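Local coordinates for molybdopterin synthase catalytic subunit (Homo sapiens, PDB 5MPO), which catalyses the conversion of precursor Z into molybdopterin, transferring two sulfur atoms from the thiocarboxylated small subunit to form the dithiolene group, at residues 18-23 with 84-89. Numbering follows the deposited sequence.
Sequences SKDVIN and DIRQKW
A surface salt bridge between Asp20, at the start of strand 20-25, and Arg86, in the last turn of helix 73-88, ties an outermost strand of the chain's mixed sheet to the helix packed on its face. The grip is side-on: NE and NH2 of Arg86 both converge on a single carboxylate oxygen. Arg86 NH2 lies 2.7 Å from Asp20 OD1, with an N-H...O angle of 151°. Arg86 NE donates to the same Asp20 OD1 over 2.9 Å, in a more bent bond. OD1 sits almost exactly in the guanidinium plane, yet the carboxylate is turned 44° from that plane, and both nitrogens approach from one face of it: NE on the syn side, NH2 from well above. With CG anti to its carbonyl carbon (chi1 -66°) and the chain extended from CG to NE, Arg86 reaches from the helix to the strand.

The pair illustrates how a helix end can be pinned to the outer strand of an alpha/beta layer, for helix 73-88 leads directly into strand 91-99, the parallel neighbour of 20-25. Arg86 NH1 hydrogen-bonds to Lys92 O at the beginning of that strand, so one guanidinium serves both strands. At the edge of the guanidinium, near its plane, lies Lys19 O, 2.8 Å from Arg86 NH2 but too poorly angled for a hydrogen bond. Ser18 approaches obliquely, its CB 3.7 Å from Arg86 NH1. A leucine in place of Arg86 would probably leave the Asp20 carboxylate without its cationic mate and Lys92 O without this donor, loosening the link between helix end and strand start. The Lys19 side chain sets off away from the helix, and its NZ is hydrogen-bonded to Leu37 O.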
ATOM      1  N   SER C  18       8.689  -3.376 -18.930  1.00 58.75           N
ATOM      2  CA  SER C  18       8.566  -3.584 -17.488  1.00 56.34           C
ATOM      3  C   SER C  18       9.881  -3.353 -16.792  1.00 55.82           C
ATOM      4  O   SER C  18      10.909  -3.826 -17.277  1.00 52.02           O
ATOM      5  CB  SER C  18       8.132  -5.004 -17.213  1.00 49.01           C
ATOM      6  OG  SER C  18       6.767  -5.086 -17.463  1.00 53.27           O
ATOM      7  N   LYS C  19       9.828  -2.716 -15.628  1.00 48.27           N
ATOM      8  CA  LYS C  19      11.034  -2.341 -14.872  1.00 48.10           C
ATOM      9  C   LYS C  19      10.982  -2.897 -13.465  1.00 48.37           C
ATOM     10  O   LYS C  19       9.900  -2.902 -12.834  1.00 48.13           O
ATOM     11  CB  LYS C  19      11.192  -0.841 -14.739  1.00 49.26           C
ATOM     12  CG  LYS C  19      11.090  -0.079 -16.037  1.00 58.24           C
ATOM     13  CD  LYS C  19      11.260   1.428 -15.842  1.00 62.41           C
ATOM     14  CE  LYS C  19       9.960   2.088 -15.373  1.00 63.86           C
ATOM     15  NZ  LYS C  19      10.127   3.468 -14.842  1.00 62.76           N
ATOM     16  N   ASP C  20      12.145  -3.375 -13.000  1.00 44.35           N
ATOM     17  CA  ASP C  20      12.405  -3.720 -11.623  1.00 45.96           C
ATOM     18  C   ASP C  20      13.495  -2.716 -11.193  1.00 48.14           C
ATOM     19  O   ASP C  20      14.606  -2.855 -11.598  1.00 45.73           O
ATOM     20  CB  ASP C  20      12.962  -5.139 -11.526  1.00 43.14           C
ATOM     21  CG  ASP C  20      11.921  -6.236 -11.779  1.00 50.09           C
ATOM     22  OD1 ASP C  20      10.720  -6.073 -11.507  1.00 51.16           O
ATOM     23  OD2 ASP C  20      12.293  -7.324 -12.218  1.00 49.34           O
ATOM     24  N   VAL C  21      13.176  -1.716 -10.387  1.00 47.94           N
ATOM     25  CA  VAL C  21      14.127  -0.676  -9.976  1.00 44.51           C
ATOM     26  C   VAL C  21      14.477  -0.935  -8.512  1.00 53.12           C
ATOM     27  O   VAL C  21      13.622  -0.855  -7.623  1.00 47.80           O
ATOM     28  CB  VAL C  21      13.479   0.711 -10.086  1.00 51.58           C
ATOM     29  CG1 VAL C  21      14.450   1.822  -9.705  1.00 53.71           C
ATOM     30  CG2 VAL C  21      12.918   0.923 -11.494  1.00 49.37           C
ATOM     31  N   ILE C  22      15.739  -1.263  -8.273  1.00 50.20           N
ATOM     32  CA  ILE C  22      16.211  -1.704  -6.991  1.00 47.14           C
ATOM     33  C   ILE C  22      17.395  -0.853  -6.586  1.00 51.56           C
ATOM     34  O   ILE C  22      18.384  -0.774  -7.309  1.00 55.48           O
ATOM     35  CB  ILE C  22      16.681  -3.161  -7.067  1.00 47.41           C
ATOM     36  CG1 ILE C  22      15.530  -4.024  -7.565  1.00 45.31           C
ATOM     37  CG2 ILE C  22      17.148  -3.633  -5.672  1.00 51.38           C
ATOM     38  CD1 ILE C  22      15.876  -5.447  -7.825  1.00 45.87           C
ATOM     39  N   ASN C  23      17.313  -0.277  -5.400  1.00 50.94           N
ATOM     40  CA  ASN C  23      18.321   0.586  -4.927  1.00 49.67           C
ATOM     41  C   ASN C  23      18.515   0.522  -3.438  1.00 52.36           C
ATOM     42  O   ASN C  23      17.576   0.757  -2.663  1.00 51.43           O
ATOM     43  CB  ASN C  23      17.968   2.005  -5.306  1.00 64.23           C
ATOM     44  CG  ASN C  23      19.113   2.957  -5.072  1.00 62.15           C
ATOM     45  OD1 ASN C  23      20.203   2.539  -4.792  1.00 70.28           O
ATOM     46  ND2 ASN C  23      18.854   4.237  -5.186  1.00 66.21           N
ATOM     47  N   ASP C  84       9.652 -13.547  -8.718  1.00 45.32           N
ATOM     48  CA  ASP C  84       8.598 -14.379  -8.208  1.00 43.20           C
ATOM     49  C   ASP C  84       7.251 -13.654  -8.231  1.00 43.85           C
ATOM     50  O   ASP C  84       6.235 -14.237  -8.564  1.00 45.12           O
ATOM     51  CB  ASP C  84       8.979 -14.815  -6.816  1.00 44.73           C
ATOM     52  CG  ASP C  84      10.131 -15.892  -6.840  1.00 46.15           C
ATOM     53  OD1 ASP C  84      10.372 -16.575  -7.881  1.00 48.61           O
ATOM     54  OD2 ASP C  84      10.769 -16.073  -5.808  1.00 43.59           O
ATOM     55  N   ILE C  85       7.256 -12.388  -7.885  1.00 37.97           N
ATOM     56  CA  ILE C  85       6.081 -11.581  -7.989  1.00 39.49           C
ATOM     57  C   ILE C  85       5.527 -11.629  -9.403  1.00 43.51           C
ATOM     58  O   ILE C  85       4.344 -11.859  -9.573  1.00 39.43           O
ATOM     59  CB  ILE C  85       6.336 -10.128  -7.588  1.00 41.47           C
ATOM     60  CG1 ILE C  85       6.391 -10.018  -6.057  1.00 39.47           C
ATOM     61  CG2 ILE C  85       5.254  -9.220  -8.128  1.00 42.55           C
ATOM     62  CD1 ILE C  85       6.823  -8.665  -5.568  1.00 39.15           C
ATOM     63  N   ARG C  86       6.373 -11.477 -10.402  1.00 42.24           N
ATOM     64  CA  ARG C  86       5.885 -11.519 -11.791  1.00 44.92           C
ATOM     65  C   ARG C  86       5.452 -12.934 -12.254  1.00 46.05           C
ATOM     66  O   ARG C  86       4.809 -13.074 -13.270  1.00 47.76           O
ATOM     67  CB  ARG C  86       6.940 -10.972 -12.737  1.00 39.85           C
ATOM     68  CG  ARG C  86       7.227  -9.518 -12.541  1.00 40.61           C
ATOM     69  CD  ARG C  86       8.427  -9.083 -13.374  1.00 44.58           C
ATOM     70  NE  ARG C  86       8.831  -7.699 -13.047  1.00 45.89           N
ATOM     71  CZ  ARG C  86       8.176  -6.593 -13.389  1.00 43.27           C
ATOM     72  NH1 ARG C  86       7.087  -6.640 -14.113  1.00 43.35           N
ATOM     73  NH2 ARG C  86       8.642  -5.406 -13.024  1.00 45.04           N
ATOM     74  N   GLN C  87       5.781 -13.975 -11.502  1.00 46.80           N
ATOM     75  CA  GLN C  87       5.318 -15.309 -11.843  1.00 43.13           C
ATOM     76  C   GLN C  87       3.856 -15.494 -11.398  1.00 44.70           C
ATOM     77  O   GLN C  87       3.103 -16.238 -11.994  1.00 46.74           O
ATOM     78  CB  GLN C  87       6.325 -16.363 -11.377  1.00 48.57           C
ATOM     79  CG  GLN C  87       5.721 -17.610 -10.714  1.00 66.02           C
ATOM     80  CD  GLN C  87       6.756 -18.632 -10.173  1.00 75.89           C
ATOM     81  OE1 GLN C  87       7.998 -18.389 -10.142  1.00 79.69           O
ATOM     82  NE2 GLN C  87       6.237 -19.795  -9.752  1.00 60.11           N
ATOM     83  N   LYS C  88       3.407 -14.751 -10.419  1.00 41.63           N
ATOM     84  CA  LYS C  88       2.019 -14.864 -10.030  1.00 46.02           C
ATOM     85  C   LYS C  88       1.060 -13.727 -10.458  1.00 46.76           C
ATOM     86  O   LYS C  88      -0.059 -13.988 -10.889  1.00 40.80           O
ATOM     87  CB  LYS C  88       1.934 -14.969  -8.518  1.00 48.93           C
ATOM     88  CG  LYS C  88       0.506 -15.042  -8.056  1.00 46.59           C
ATOM     89  CD  LYS C  88       0.408 -15.376  -6.629  1.00 48.66           C
ATOM     90  CE  LYS C  88      -1.039 -15.361  -6.248  1.00 45.90           C
ATOM     91  NZ  LYS C  88      -1.122 -15.577  -4.812  1.00 45.80           N
ATOM     92  N   TRP C  89       1.512 -12.495 -10.274  1.00 43.58           N
ATOM     93  CA  TRP C  89       0.717 -11.301 -10.331  1.00 44.50           C
ATOM     94  C   TRP C  89       1.017 -10.476 -11.612  1.00 47.06           C
ATOM     95  O   TRP C  89       2.164 -10.326 -11.967  1.00 46.72           O
ATOM     96  CB  TRP C  89       1.041 -10.448  -9.109  1.00 42.02           C
ATOM     97  CG  TRP C  89       0.447 -10.964  -7.834  1.00 44.95           C
ATOM     98  CD1 TRP C  89      -0.892 -11.008  -7.517  1.00 43.62           C
ATOM     99  CD2 TRP C  89       1.133 -11.474  -6.696  1.00 41.05           C
ATOM    100  NE1 TRP C  89      -1.071 -11.504  -6.269  1.00 43.03           N
ATOM    101  CE2 TRP C  89       0.143 -11.810  -5.729  1.00 42.96           C
ATOM    102  CE3 TRP C  89       2.483 -11.644  -6.374  1.00 47.04           C
ATOM    103  CZ2 TRP C  89       0.456 -12.328  -4.456  1.00 45.56           C
ATOM    104  CZ3 TRP C  89       2.818 -12.194  -5.097  1.00 48.29           C
ATOM    105  CH2 TRP C  89       1.792 -12.529  -4.160  1.00 46.80           C
TER